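Flagellar regulatory protein C (Vibrio cholerae, PDB 4QHS) is a sigma-54 activator whose heptameric AAA+ ATPase domain probably uses ATP hydrolysis to switch on transcription of flagellar genes. Local coordinates at residues A[80-88]-A[121-132]; A[198-206]-A[237-245]. One frame throughout, in Å; residues are numbered along the deposited sequence.

Contact 1 of 2, residues A[80-88]-A[121-132]; sequences NMLEATLFG and MDLNLQAKLLRV
With CG beside the backbone N and anti to the carbonyl carbon (chi1 -64°), the ring of F87 is directed at helix 123-132, where L125 meets it. E83 takes the other course: CG lies anti to N (chi1 176°) and the chain runs extended, carrying the carboxylate across to K128. The two helical segments run nearly parallel, 9° apart, with axes 11.4 Å from each other at closest approach, far enough for these larger side chains to fill the gap. F87 is a knob in a hole made by L125, K128, L129 and V132. Two methyls come in at the ring edge, L125 CD2 at 3.4 Å from CE2 and V132 CG2 at 3.5 Å from CE1, while K128 CB comes up obliquely, 3.6 Å from CZ. Further toward the N-terminal ends, L82 CD2 touches L125 CD1 at 3.6 Å. L86 CD1 meets M121 CE tip to tip at 3.6 Å, M121 reaching up from just before helix 123-132. The K128 chain, bent at its second and third torsions, crosses E83 at about a right angle. Its NZ stands 3.5 Å from E83 OE2, a rather long salt bridge, and its stronger polar partner is D79 of the second subunit, which also gives its backbone N-H to N124. D122 caps the helix start, OD1 accepting from L125 N at 2.7 Å. The buried chemistry is thus hydrocarbon, joining the helix before the GAFTGA loop to the one after the Walker B strand, and the lysine shared by two carboxylates ties this seam to the subunit interface.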
ATOM      1  N   ASN A  80      20.549   5.198   8.885  1.00 42.79           N
ATOM      2  CA  ASN A  80      20.275   6.520   8.296  1.00 51.86           C
ATOM      3  C   ASN A  80      20.765   7.755   9.069  1.00 47.33           C
ATOM      4  O   ASN A  80      20.171   8.826   8.967  1.00 41.29           O
ATOM      5  CB  ASN A  80      18.771   6.687   8.066  1.00 62.09           C
ATOM      6  CG  ASN A  80      18.468   7.453   6.799  1.00 69.50           C
ATOM      7  OD1 ASN A  80      19.114   7.239   5.768  1.00 66.72           O
ATOM      8  ND2 ASN A  80      17.498   8.364   6.866  1.00 72.93           N
ATOM      9  N   MET A  81      21.865   7.625   9.802  1.00 45.41           N
ATOM     10  CA  MET A  81      22.299   8.692  10.699  1.00 42.63           C
ATOM     11  C   MET A  81      23.198   9.706  10.038  1.00 42.98           C
ATOM     12  O   MET A  81      23.676  10.621  10.712  1.00 36.56           O
ATOM     13  CB  MET A  81      23.013   8.100  11.909  1.00 38.02           C
ATOM     14  CG  MET A  81      22.058   7.409  12.858  1.00 39.93           C
ATOM     15  SD  MET A  81      21.021   8.650  13.682  1.00 53.57           S
ATOM     16  CE  MET A  81      22.264   9.487  14.682  1.00 48.92           C
ATOM     17  N   LEU A  82      23.413   9.559   8.730  1.00 38.83           N
ATOM     18  CA  LEU A  82      24.385  10.396   8.014  1.00 36.29           C
ATOM     19  C   LEU A  82      24.101  11.879   8.189  1.00 38.58           C
ATOM     20  O   LEU A  82      24.988  12.642   8.538  1.00 39.05           O
ATOM     21  CB  LEU A  82      24.401  10.064   6.523  1.00 33.92           C
ATOM     22  CG  LEU A  82      25.215  11.010   5.619  1.00 39.83           C
ATOM     23  CD1 LEU A  82      26.682  11.098   6.079  1.00 39.26           C
ATOM     24  CD2 LEU A  82      25.151  10.556   4.145  1.00 36.76           C
ATOM     25  N   GLU A  83      22.856  12.272   7.934  1.00 39.35           N
ATOM     26  CA  GLU A  83      22.445  13.663   8.057  1.00 36.56           C
ATOM     27  C   GLU A  83      22.595  14.156   9.498  1.00 39.51           C
ATOM     28  O   GLU A  83      23.084  15.268   9.733  1.00 38.59           O
ATOM     29  CB  GLU A  83      21.005  13.833   7.573  1.00 34.81           C
ATOM     30  CG  GLU A  83      20.445  15.216   7.739  1.00 40.86           C
ATOM     31  CD  GLU A  83      19.153  15.392   6.961  1.00 56.64           C
ATOM     32  OE1 GLU A  83      19.076  14.910   5.808  1.00 82.83           O
ATOM     33  OE2 GLU A  83      18.213  16.003   7.494  1.00 53.59           O
ATOM     34  N   ALA A  84      22.212  13.329  10.464  1.00 33.65           N
ATOM     35  CA  ALA A  84      22.357  13.734  11.864  1.00 34.72           C
ATOM     36  C   ALA A  84      23.833  13.891  12.253  1.00 46.80           C
ATOM     37  O   ALA A  84      24.206  14.812  12.988  1.00 33.38           O
ATOM     38  CB  ALA A  84      21.680  12.747  12.777  1.00 35.09           C
ATOM     39  N   THR A  85      24.673  12.991  11.761  1.00 42.13           N
ATOM     40  CA  THR A  85      26.091  13.044  12.083  1.00 40.23           C
ATOM     41  C   THR A  85      26.738  14.281  11.465  1.00 32.96           C
ATOM     42  O   THR A  85      27.484  14.994  12.123  1.00 33.46           O
ATOM     43  CB  THR A  85      26.811  11.803  11.595  1.00 48.89           C
ATOM     44  OG1 THR A  85      26.571  11.664  10.196  1.00 73.81           O
ATOM     45  CG2 THR A  85      26.249  10.596  12.275  1.00 41.57           C
ATOM     46  N   LEU A  86      26.414  14.552  10.209  1.00 31.73           N
ATOM     47  CA  LEU A  86      26.969  15.714   9.509  1.00 35.15           C
ATOM     48  C   LEU A  86      26.595  17.056  10.144  1.00 40.10           C
ATOM     49  O   LEU A  86      27.465  17.905  10.386  1.00 35.30           O
ATOM     50  CB  LEU A  86      26.516  15.710   8.044  1.00 31.10           C
ATOM     51  CG  LEU A  86      27.540  15.133   7.070  1.00 65.61           C
ATOM     52  CD1 LEU A  86      26.979  15.100   5.649  1.00 66.20           C
ATOM     53  CD2 LEU A  86      28.867  15.910   7.124  1.00 56.86           C
ATOM     54  N   PHE A  87      25.301  17.238  10.412  1.00 41.28           N
ATOM     55  CA  PHE A  87      24.774  18.527  10.849  1.00 32.77           C
ATOM     56  C   PHE A  87      24.574  18.626  12.350  1.00 35.90           C
ATOM     57  O   PHE A  87      24.470  19.724  12.895  1.00 35.82           O
ATOM     58  CB  PHE A  87      23.454  18.809  10.131  1.00 33.97           C
ATOM     59  CG  PHE A  87      23.618  18.963   8.660  1.00 44.60           C
ATOM     60  CD1 PHE A  87      24.069  20.152   8.123  1.00 58.04           C
ATOM     61  CD2 PHE A  87      23.367  17.907   7.810  1.00 50.68           C
ATOM     62  CE1 PHE A  87      24.249  20.291   6.756  1.00 63.45           C
ATOM     63  CE2 PHE A  87      23.541  18.045   6.443  1.00 45.66           C
ATOM     64  CZ  PHE A  87      23.984  19.235   5.919  1.00 51.09           C
ATOM     65  N   GLY A  88      24.526  17.484  13.025  1.00 39.63           N
ATOM     66  CA  GLY A  88      24.265  17.483  14.447  1.00 34.28           C
ATOM     67  C   GLY A  88      22.781  17.724  14.641  1.00 41.61           C
ATOM     68  O   GLY A  88      22.054  17.943  13.676  1.00 34.74           O
ATOM     69  N   MET A 121      24.999  10.722  -0.891  1.00 46.22           N
ATOM     70  CA  MET A 121      24.018  11.631  -0.325  1.00 43.87           C
ATOM     71  C   MET A 121      22.769  11.698  -1.180  1.00 43.99           C
ATOM     72  O   MET A 121      22.855  11.938  -2.384  1.00 44.66           O
ATOM     73  CB  MET A 121      24.563  13.032  -0.211  1.00 37.69           C
ATOM     74  CG  MET A 121      25.701  13.182   0.697  1.00 49.77           C
ATOM     75  SD  MET A 121      26.021  14.938   0.801  1.00 57.36           S
ATOM     76  CE  MET A 121      27.259  14.893   2.089  1.00 52.57           C
ATOM     77  N   ASP A 122      21.607  11.559  -0.557  1.00 38.03           N
ATOM     78  CA  ASP A 122      20.368  11.838  -1.277  1.00 37.72           C
ATOM     79  C   ASP A 122      20.286  13.325  -1.614  1.00 36.26           C
ATOM     80  O   ASP A 122      21.031  14.161  -1.066  1.00 38.57           O
ATOM     81  CB  ASP A 122      19.129  11.382  -0.487  1.00 45.12           C
ATOM     82  CG  ASP A 122      18.897  12.175   0.803  1.00 60.55           C
ATOM     83  OD1 ASP A 122      18.906  13.428   0.795  1.00 56.88           O
ATOM     84  OD2 ASP A 122      18.666  11.517   1.839  1.00 75.15           O
ATOM     85  N   LEU A 123      19.365  13.633  -2.514  1.00 36.47           N
ATOM     86  CA  LEU A 123      19.196  14.966  -3.069  1.00 34.77           C
ATOM     87  C   LEU A 123      18.864  16.031  -2.007  1.00 29.53           C
ATOM     88  O   LEU A 123      19.389  17.138  -2.049  1.00 36.60           O
ATOM     89  CB  LEU A 123      18.103  14.914  -4.144  1.00 34.97           C
ATOM     90  CG  LEU A 123      18.530  14.226  -5.451  1.00 42.27           C
ATOM     91  CD1 LEU A 123      17.359  14.133  -6.456  1.00 38.12           C
ATOM     92  CD2 LEU A 123      19.701  14.953  -6.067  1.00 31.09           C
ATOM     93  N   ASN A 124      18.009  15.688  -1.048  1.00 32.83           N
ATOM     94  CA  ASN A 124      17.713  16.595   0.049  1.00 35.08           C
ATOM     95  C   ASN A 124      18.978  16.973   0.822  1.00 44.30           C
ATOM     96  O   ASN A 124      19.225  18.145   1.134  1.00 32.86           O
ATOM     97  CB  ASN A 124      16.705  15.969   0.995  1.00 31.81           C
ATOM     98  CG  ASN A 124      16.237  16.941   2.055  1.00 45.23           C
ATOM     99  OD1 ASN A 124      15.550  17.911   1.751  1.00 46.19           O
ATOM    100  ND2 ASN A 124      16.611  16.689   3.307  1.00 37.61           N
ATOM    101  N   LEU A 125      19.762  15.974   1.144  1.00 41.26           N
ATOM    102  CA  LEU A 125      20.995  16.152   1.832  1.00 31.88           C
ATOM    103  C   LEU A 125      21.910  17.033   1.041  1.00 34.53           C
ATOM    104  O   LEU A 125      22.565  17.863   1.584  1.00 38.41           O
ATOM    105  CB  LEU A 125      21.643  14.811   2.037  1.00 31.16           C
ATOM    106  CG  LEU A 125      22.112  14.511   3.433  1.00 50.66           C
ATOM    107  CD1 LEU A 125      23.057  13.372   3.424  1.00 39.69           C
ATOM    108  CD2 LEU A 125      22.763  15.708   4.030  1.00 57.49           C
ATOM    109  N   GLN A 126      21.952  16.820  -0.253  1.00 25.41           N
ATOM    110  CA  GLN A 126      22.818  17.608  -1.118  1.00 32.49           C
ATOM    111  C   GLN A 126      22.447  19.084  -1.095  1.00 29.27           C
ATOM    112  O   GLN A 126      23.321  19.950  -1.090  1.00 32.18           O
ATOM    113  CB  GLN A 126      22.756  17.111  -2.556  1.00 33.90           C
ATOM    114  CG  GLN A 126      23.346  15.755  -2.789  1.00 30.21           C
ATOM    115  CD  GLN A 126      23.121  15.327  -4.231  1.00 31.38           C
ATOM    116  OE1 GLN A 126      23.213  16.146  -5.140  1.00 32.06           O
ATOM    117  NE2 GLN A 126      22.774  14.068  -4.435  1.00 27.91           N
ATOM    118  N   ALA A 127      21.148  19.360  -1.139  1.00 26.03           N
ATOM    119  CA  ALA A 127      20.655  20.729  -1.022  1.00 34.28           C
ATOM    120  C   ALA A 127      21.081  21.324   0.319  1.00 29.28           C
ATOM    121  O   ALA A 127      21.443  22.490   0.392  1.00 30.41           O
ATOM    122  CB  ALA A 127      19.125  20.785  -1.178  1.00 28.72           C
ATOM    123  N   LYS A 128      21.082  20.543   1.374  1.00 27.11           N
ATOM    124  CA  LYS A 128      21.545  21.059   2.642  1.00 33.12           C
ATOM    125  C   LYS A 128      23.032  21.371   2.593  1.00 36.51           C
ATOM    126  O   LYS A 128      23.468  22.371   3.094  1.00 35.22           O
ATOM    127  CB  LYS A 128      21.258  20.097   3.784  1.00 36.22           C
ATOM    128  CG  LYS A 128      19.833  19.736   4.023  1.00 38.40           C
ATOM    129  CD  LYS A 128      19.447  20.101   5.411  1.00 50.59           C
ATOM    130  CE  LYS A 128      18.827  18.969   6.167  1.00 67.78           C
ATOM    131  NZ  LYS A 128      17.867  19.478   7.180  1.00 63.93           N
ATOM    132  N   LEU A 129      23.792  20.495   1.970  1.00 27.10           N
ATOM    133  CA  LEU A 129      25.233  20.680   1.841  1.00 27.13           C
ATOM    134  C   LEU A 129      25.563  21.914   1.025  1.00 34.20           C
ATOM    135  O   LEU A 129      26.482  22.672   1.359  1.00 39.00           O
ATOM    136  CB  LEU A 129      25.876  19.455   1.196  1.00 25.78           C
ATOM    137  CG  LEU A 129      27.386  19.468   0.956  1.00 30.45           C
ATOM    138  CD1 LEU A 129      28.177  19.859   2.223  1.00 33.38           C
ATOM    139  CD2 LEU A 129      27.834  18.093   0.445  1.00 27.14           C
ATOM    140  N   LEU A 130      24.796  22.133  -0.018  1.00 31.06           N
ATOM    141  CA  LEU A 130      24.972  23.264  -0.872  1.00 28.98           C
ATOM    142  C   LEU A 130      24.847  24.545  -0.106  1.00 36.49           C
ATOM    143  O   LEU A 130      25.605  25.437  -0.276  1.00 33.04           O
ATOM    144  CB  LEU A 130      23.959  23.246  -1.990  1.00 33.26           C
ATOM    145  CG  LEU A 130      24.107  24.406  -2.942  1.00 38.14           C
ATOM    146  CD1 LEU A 130      25.309  24.199  -3.756  1.00 40.38           C
ATOM    147  CD2 LEU A 130      22.946  24.496  -3.817  1.00 35.17           C
ATOM    148  N   ARG A 131      23.866  24.612   0.746  1.00 28.62           N
ATOM    149  CA  ARG A 131      23.650  25.774   1.536  1.00 31.54           C
ATOM    150  C   ARG A 131      24.764  26.006   2.540  1.00 37.66           C
ATOM    151  O   ARG A 131      25.181  27.106   2.754  1.00 37.92           O
ATOM    152  CB  ARG A 131      22.299  25.718   2.199  1.00 31.91           C
ATOM    153  CG  ARG A 131      21.906  26.980   2.822  1.00 51.69           C
ATOM    154  CD  ARG A 131      20.882  26.749   3.857  1.00 71.00           C
ATOM    155  NE  ARG A 131      19.550  27.142   3.420  1.00 89.07           N
ATOM    156  CZ  ARG A 131      18.440  26.510   3.775  1.00 95.39           C
ATOM    157  NH1 ARG A 131      18.517  25.447   4.558  1.00 97.59           N
ATOM    158  NH2 ARG A 131      17.262  26.933   3.357  1.00 94.50           N
ATOM    159  N   VAL A 132      25.262  24.948   3.123  1.00 32.53           N
ATOM    160  CA  VAL A 132      26.411  25.051   4.010  1.00 35.44           C
ATOM    161  C   VAL A 132      27.589  25.623   3.249  1.00 41.36           C
ATOM    162  O   VAL A 132      28.249  26.547   3.734  1.00 38.80           O
ATOM    163  CB  VAL A 132      26.818  23.690   4.621  1.00 35.02           C
ATOM    164  CG1 VAL A 132      28.183  23.799   5.293  1.00 33.11           C
ATOM    165  CG2 VAL A 132      25.774  23.223   5.632  1.00 37.68           C
TER

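Contact 2 of 2, residues A[198-206]-A[237-245]; sequences LANHLIERH and LDNVVQRAL
The imidazole of H206 and the isobutyl end of L245 come at each other from opposite directions, and L245 CD1 settles obliquely against the ring, 3.3 Å from ND1. That nitrogen is buried here without a polar partner, but the ring is poorly ordered, so its exact pose deserves caution. The other flat group in touch is the carboxylate of D238: L202 CD2 lies 3.1 Å from OD2, closer than such a pair normally sits, so the exact distance is doubtful. Between H206 and D238 the contact is aliphatic. I203 CG1 packs on V241 CG1 at 3.5 Å, and the same methyl reaches L202 CB at 4.0 Å; V241 sends it out with CG1 anti to the backbone N (chi1 176°). L202 CD1 rests 4.0 Å from L237 CG. Residues four apart, L198, L202 and H206 on one helix and L237, V241 and L245 on the other, form ridges that interdigitate at a crossing angle of -53°, a classic ridges-into-grooves pairing. This is a packing layer of the lid domain: the loop residues V214 and P215 cover I203, and V214 also touches L245. Internal to helix 233-247, N239 O lies over the centre of one face of the R243 guanidinium; the side chains of these two bond to backbone carbonyls of the third subunit, near the end of its helix 172-178.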
ATOM      1  N   LEU A 198      54.452   0.362  -2.164  1.00 59.06           N
ATOM      2  CA  LEU A 198      53.303   0.235  -1.290  1.00 61.03           C
ATOM      3  C   LEU A 198      53.366  -1.061  -0.505  1.00 58.24           C
ATOM      4  O   LEU A 198      53.180  -1.075   0.681  1.00 53.14           O
ATOM      5  CB  LEU A 198      52.010   0.319  -2.098  1.00 50.69           C
ATOM      6  CG  LEU A 198      50.732   0.587  -1.329  1.00 56.29           C
ATOM      7  CD1 LEU A 198      50.865   1.746  -0.424  1.00 49.66           C
ATOM      8  CD2 LEU A 198      49.630   0.805  -2.286  1.00 55.81           C
ATOM      9  N   ALA A 199      53.655  -2.141  -1.196  1.00 56.33           N
ATOM     10  CA  ALA A 199      53.764  -3.439  -0.571  1.00 57.07           C
ATOM     11  C   ALA A 199      54.664  -3.437   0.640  1.00 54.68           C
ATOM     12  O   ALA A 199      54.273  -3.830   1.702  1.00 49.06           O
ATOM     13  CB  ALA A 199      54.246  -4.425  -1.568  1.00 58.25           C
ATOM     14  N   ASN A 200      55.889  -2.988   0.468  1.00 54.36           N
ATOM     15  CA  ASN A 200      56.822  -2.975   1.559  1.00 62.49           C
ATOM     16  C   ASN A 200      56.307  -2.153   2.704  1.00 59.16           C
ATOM     17  O   ASN A 200      56.469  -2.498   3.842  1.00 61.91           O
ATOM     18  CB  ASN A 200      58.175  -2.464   1.084  1.00 62.79           C
ATOM     19  CG  ASN A 200      58.990  -3.525   0.416  1.00 61.67           C
ATOM     20  OD1 ASN A 200      59.390  -4.479   1.031  1.00 73.75           O
ATOM     21  ND2 ASN A 200      59.250  -3.353  -0.843  1.00 55.77           N
ATOM     22  N   HIS A 201      55.674  -1.048   2.394  1.00 61.87           N
ATOM     23  CA  HIS A 201      55.156  -0.196   3.437  1.00 68.50           C
ATOM     24  C   HIS A 201      54.190  -0.962   4.308  1.00 66.74           C
ATOM     25  O   HIS A 201      54.189  -0.844   5.517  1.00 66.01           O
ATOM     26  CB  HIS A 201      54.467   1.016   2.838  1.00 73.46           C
ATOM     27  CG  HIS A 201      54.221   2.107   3.823  1.00 84.23           C
ATOM     28  ND1 HIS A 201      53.072   2.186   4.570  1.00 83.30           N
ATOM     29  CD2 HIS A 201      54.987   3.151   4.200  1.00 90.52           C
ATOM     30  CE1 HIS A 201      53.138   3.235   5.362  1.00 86.44           C
ATOM     31  NE2 HIS A 201      54.288   3.842   5.151  1.00 92.50           N
ATOM     32  N   LEU A 202      53.362  -1.755   3.663  1.00 65.86           N
ATOM     33  CA  LEU A 202      52.391  -2.568   4.350  1.00 63.60           C
ATOM     34  C   LEU A 202      53.103  -3.528   5.247  1.00 68.95           C
ATOM     35  O   LEU A 202      52.743  -3.712   6.388  1.00 71.40           O
ATOM     36  CB  LEU A 202      51.561  -3.324   3.353  1.00 56.55           C
ATOM     37  CG  LEU A 202      50.565  -2.442   2.658  1.00 55.33           C
ATOM     38  CD1 LEU A 202      50.021  -3.127   1.477  1.00 54.23           C
ATOM     39  CD2 LEU A 202      49.498  -2.137   3.614  1.00 58.23           C
ATOM     40  N   ILE A 203      54.146  -4.133   4.729  1.00 65.43           N
ATOM     41  CA  ILE A 203      54.916  -5.027   5.542  1.00 70.03           C
ATOM     42  C   ILE A 203      55.597  -4.260   6.633  1.00 75.95           C
ATOM     43  O   ILE A 203      55.653  -4.699   7.756  1.00 79.02           O
ATOM     44  CB  ILE A 203      55.958  -5.722   4.731  1.00 65.23           C
ATOM     45  CG1 ILE A 203      55.306  -6.439   3.578  1.00 66.85           C
ATOM     46  CG2 ILE A 203      56.639  -6.718   5.533  1.00 59.24           C
ATOM     47  CD1 ILE A 203      56.008  -7.637   3.199  1.00 65.70           C
ATOM     48  N   GLU A 204      56.128  -3.107   6.290  1.00 78.74           N
ATOM     49  CA  GLU A 204      56.844  -2.306   7.249  1.00 90.26           C
ATOM     50  C   GLU A 204      55.889  -1.774   8.294  1.00 93.13           C
ATOM     51  O   GLU A 204      56.148  -1.855   9.470  1.00 97.37           O
ATOM     52  CB  GLU A 204      57.565  -1.176   6.528  1.00101.90           C
ATOM     53  CG  GLU A 204      57.786   0.089   7.328  1.00108.42           C
ATOM     54  CD  GLU A 204      58.972   0.887   6.834  1.00109.21           C
ATOM     55  OE1 GLU A 204      59.328   1.898   7.467  1.00107.44           O
ATOM     56  OE2 GLU A 204      59.545   0.496   5.806  1.00110.91           O
ATOM     57  N   ARG A 205      54.772  -1.237   7.846  1.00 88.43           N
ATOM     58  CA  ARG A 205      53.780  -0.669   8.733  1.00 91.31           C
ATOM     59  C   ARG A 205      53.254  -1.646   9.767  1.00103.98           C
ATOM     60  O   ARG A 205      52.895  -1.269  10.870  1.00102.30           O
ATOM     61  CB  ARG A 205      52.626  -0.159   7.893  1.00 86.17           C
ATOM     62  CG  ARG A 205      51.286  -0.737   8.220  1.00 84.77           C
ATOM     63  CD  ARG A 205      50.213   0.085   7.528  1.00 91.49           C
ATOM     64  NE  ARG A 205      48.867  -0.304   7.910  1.00101.38           N
ATOM     65  CZ  ARG A 205      48.095   0.370   8.756  1.00104.32           C
ATOM     66  NH1 ARG A 205      48.520   1.486   9.319  1.00 97.98           N
ATOM     67  NH2 ARG A 205      46.884  -0.076   9.032  1.00107.15           N
ATOM     68  N   HIS A 206      53.209  -2.910   9.378  1.00112.62           N
ATOM     69  CA  HIS A 206      52.651  -4.010  10.159  1.00117.93           C
ATOM     70  C   HIS A 206      53.660  -4.599  11.139  1.00115.83           C
ATOM     71  O   HIS A 206      53.362  -4.771  12.317  1.00121.73           O
ATOM     72  CB  HIS A 206      52.137  -5.112   9.237  1.00121.32           C
ATOM     73  CG  HIS A 206      51.920  -6.420   9.931  1.00128.51           C
ATOM     74  ND1 HIS A 206      52.934  -7.330  10.136  1.00130.99           N
ATOM     75  CD2 HIS A 206      50.806  -6.969  10.472  1.00131.00           C
ATOM     76  CE1 HIS A 206      52.455  -8.386  10.770  1.00132.13           C
ATOM     77  NE2 HIS A 206      51.166  -8.191  10.986  1.00132.68           N
ATOM     78  N   LEU A 237      45.522  -5.634  -2.196  1.00 46.12           N
ATOM     79  CA  LEU A 237      46.942  -5.773  -1.975  1.00 50.33           C
ATOM     80  C   LEU A 237      47.192  -5.940  -0.509  1.00 46.64           C
ATOM     81  O   LEU A 237      47.967  -6.764  -0.106  1.00 41.68           O
ATOM     82  CB  LEU A 237      47.704  -4.578  -2.518  1.00 41.20           C
ATOM     83  CG  LEU A 237      49.188  -4.514  -2.223  1.00 48.78           C
ATOM     84  CD1 LEU A 237      49.867  -5.663  -2.874  1.00 55.44           C
ATOM     85  CD2 LEU A 237      49.765  -3.260  -2.740  1.00 47.46           C
ATOM     86  N   ASP A 238      46.495  -5.160   0.278  1.00 37.06           N
ATOM     87  CA  ASP A 238      46.615  -5.261   1.695  1.00 52.64           C
ATOM     88  C   ASP A 238      46.305  -6.670   2.106  1.00 52.92           C
ATOM     89  O   ASP A 238      47.009  -7.241   2.884  1.00 56.37           O
ATOM     90  CB  ASP A 238      45.689  -4.293   2.390  1.00 51.75           C
ATOM     91  CG  ASP A 238      46.303  -3.691   3.602  1.00 65.26           C
ATOM     92  OD1 ASP A 238      46.725  -4.432   4.482  1.00 73.02           O
ATOM     93  OD2 ASP A 238      46.368  -2.467   3.693  1.00 70.73           O
ATOM     94  N   ASN A 239      45.259  -7.235   1.554  1.00 47.86           N
ATOM     95  CA  ASN A 239      44.937  -8.600   1.854  1.00 50.31           C
ATOM     96  C   ASN A 239      46.057  -9.563   1.525  1.00 51.72           C
ATOM     97  O   ASN A 239      46.381 -10.403   2.318  1.00 50.10           O
ATOM     98  CB  ASN A 239      43.677  -9.034   1.129  1.00 49.40           C
ATOM     99  CG  ASN A 239      42.445  -8.821   1.934  1.00 60.63           C
ATOM    100  OD1 ASN A 239      42.470  -8.180   2.955  1.00 59.09           O
ATOM    101  ND2 ASN A 239      41.353  -9.360   1.471  1.00 70.15           N
ATOM    102  N   VAL A 240      46.612  -9.452   0.336  1.00 37.83           N
ATOM    103  CA  VAL A 240      47.580 -10.398  -0.132  1.00 33.85           C
ATOM    104  C   VAL A 240      48.833 -10.313   0.721  1.00 43.13           C
ATOM    105  O   VAL A 240      49.395 -11.298   1.112  1.00 37.41           O
ATOM    106  CB  VAL A 240      47.887 -10.123  -1.592  1.00 43.04           C
ATOM    107  CG1 VAL A 240      49.091 -10.866  -2.042  1.00 40.46           C
ATOM    108  CG2 VAL A 240      46.715 -10.459  -2.443  1.00 34.91           C
ATOM    109  N   VAL A 241      49.249  -9.107   1.028  1.00 39.42           N
ATOM    110  CA  VAL A 241      50.429  -8.913   1.813  1.00 45.23           C
ATOM    111  C   VAL A 241      50.285  -9.449   3.206  1.00 42.90           C
ATOM    112  O   VAL A 241      51.149 -10.103   3.696  1.00 48.76           O
ATOM    113  CB  VAL A 241      50.800  -7.463   1.878  1.00 49.40           C
ATOM    114  CG1 VAL A 241      51.967  -7.292   2.769  1.00 51.43           C
ATOM    115  CG2 VAL A 241      51.135  -6.974   0.523  1.00 40.82           C
ATOM    116  N   GLN A 242      49.171  -9.169   3.835  1.00 45.71           N
ATOM    117  CA  GLN A 242      48.898  -9.678   5.161  1.00 52.02           C
ATOM    118  C   GLN A 242      48.837 -11.188   5.180  1.00 51.33           C
ATOM    119  O   GLN A 242      49.357 -11.808   6.060  1.00 50.77           O
ATOM    120  CB  GLN A 242      47.572  -9.138   5.652  1.00 50.82           C
ATOM    121  CG  GLN A 242      47.663  -8.222   6.796  1.00 68.55           C
ATOM    122  CD  GLN A 242      46.309  -7.826   7.327  1.00 80.73           C
ATOM    123  OE1 GLN A 242      45.796  -6.793   6.979  1.00 68.89           O
ATOM    124  NE2 GLN A 242      45.729  -8.654   8.174  1.00 91.38           N
ATOM    125  N   ARG A 243      48.180 -11.757   4.195  1.00 38.67           N
ATOM    126  CA  ARG A 243      48.132 -13.177   4.039  1.00 39.22           C
ATOM    127  C   ARG A 243      49.542 -13.719   3.899  1.00 47.67           C
ATOM    128  O   ARG A 243      49.898 -14.704   4.495  1.00 45.74           O
ATOM    129  CB  ARG A 243      47.303 -13.534   2.810  1.00 43.14           C
ATOM    130  CG  ARG A 243      47.064 -14.966   2.588  1.00 33.16           C
ATOM    131  CD  ARG A 243      46.375 -15.192   1.298  1.00 44.89           C
ATOM    132  NE  ARG A 243      45.089 -14.539   1.270  1.00 58.61           N
ATOM    133  CZ  ARG A 243      44.712 -13.637   0.385  1.00 55.97           C
ATOM    134  NH1 ARG A 243      45.508 -13.265  -0.579  1.00 49.43           N
ATOM    135  NH2 ARG A 243      43.530 -13.105   0.473  1.00 56.97           N
ATOM    136  N   ALA A 244      50.339 -13.053   3.094  1.00 40.62           N
ATOM    137  CA  ALA A 244      51.685 -13.486   2.867  1.00 49.17           C
ATOM    138  C   ALA A 244      52.485 -13.535   4.145  1.00 49.31           C
ATOM    139  O   ALA A 244      53.150 -14.487   4.392  1.00 53.99           O
ATOM    140  CB  ALA A 244      52.332 -12.614   1.885  1.00 44.33           C
ATOM    141  N   LEU A 245      52.400 -12.507   4.961  1.00 48.98           N
ATOM    142  CA  LEU A 245      53.080 -12.512   6.226  1.00 54.18           C
ATOM    143  C   LEU A 245      52.650 -13.677   7.101  1.00 57.92           C
ATOM    144  O   LEU A 245      53.435 -14.208   7.826  1.00 53.19           O
ATOM    145  CB  LEU A 245      52.861 -11.210   6.960  1.00 35.70           C
ATOM    146  CG  LEU A 245      53.578  -9.995   6.422  1.00 53.50           C
ATOM    147  CD1 LEU A 245      53.263  -8.750   7.196  1.00 41.86           C
ATOM    148  CD2 LEU A 245      55.028 -10.258   6.483  1.00 56.22           C
TER

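In the fold
Contact 1 belongs to the alpha/beta core and contact 2 to the lid, on opposite sides of the chain's centre: their centres are 36 Å apart and their nearest atoms about 23 Å, so neither touches the other. In AAA+ proteins the nucleotide binds between core and lid, and this model is nucleotide-free. Segment 80-88 leads into the loop that in this family engages sigma-54, and 121-132 follows strand 112-116; contact 2 includes the helix that, as in relatives, probably carries the sensor II arginine near its start. Both lie at subunit boundaries of the heptamer: helix 123-135 meets the second subunit in contact 1, and helix 233-247 the third in contact 2.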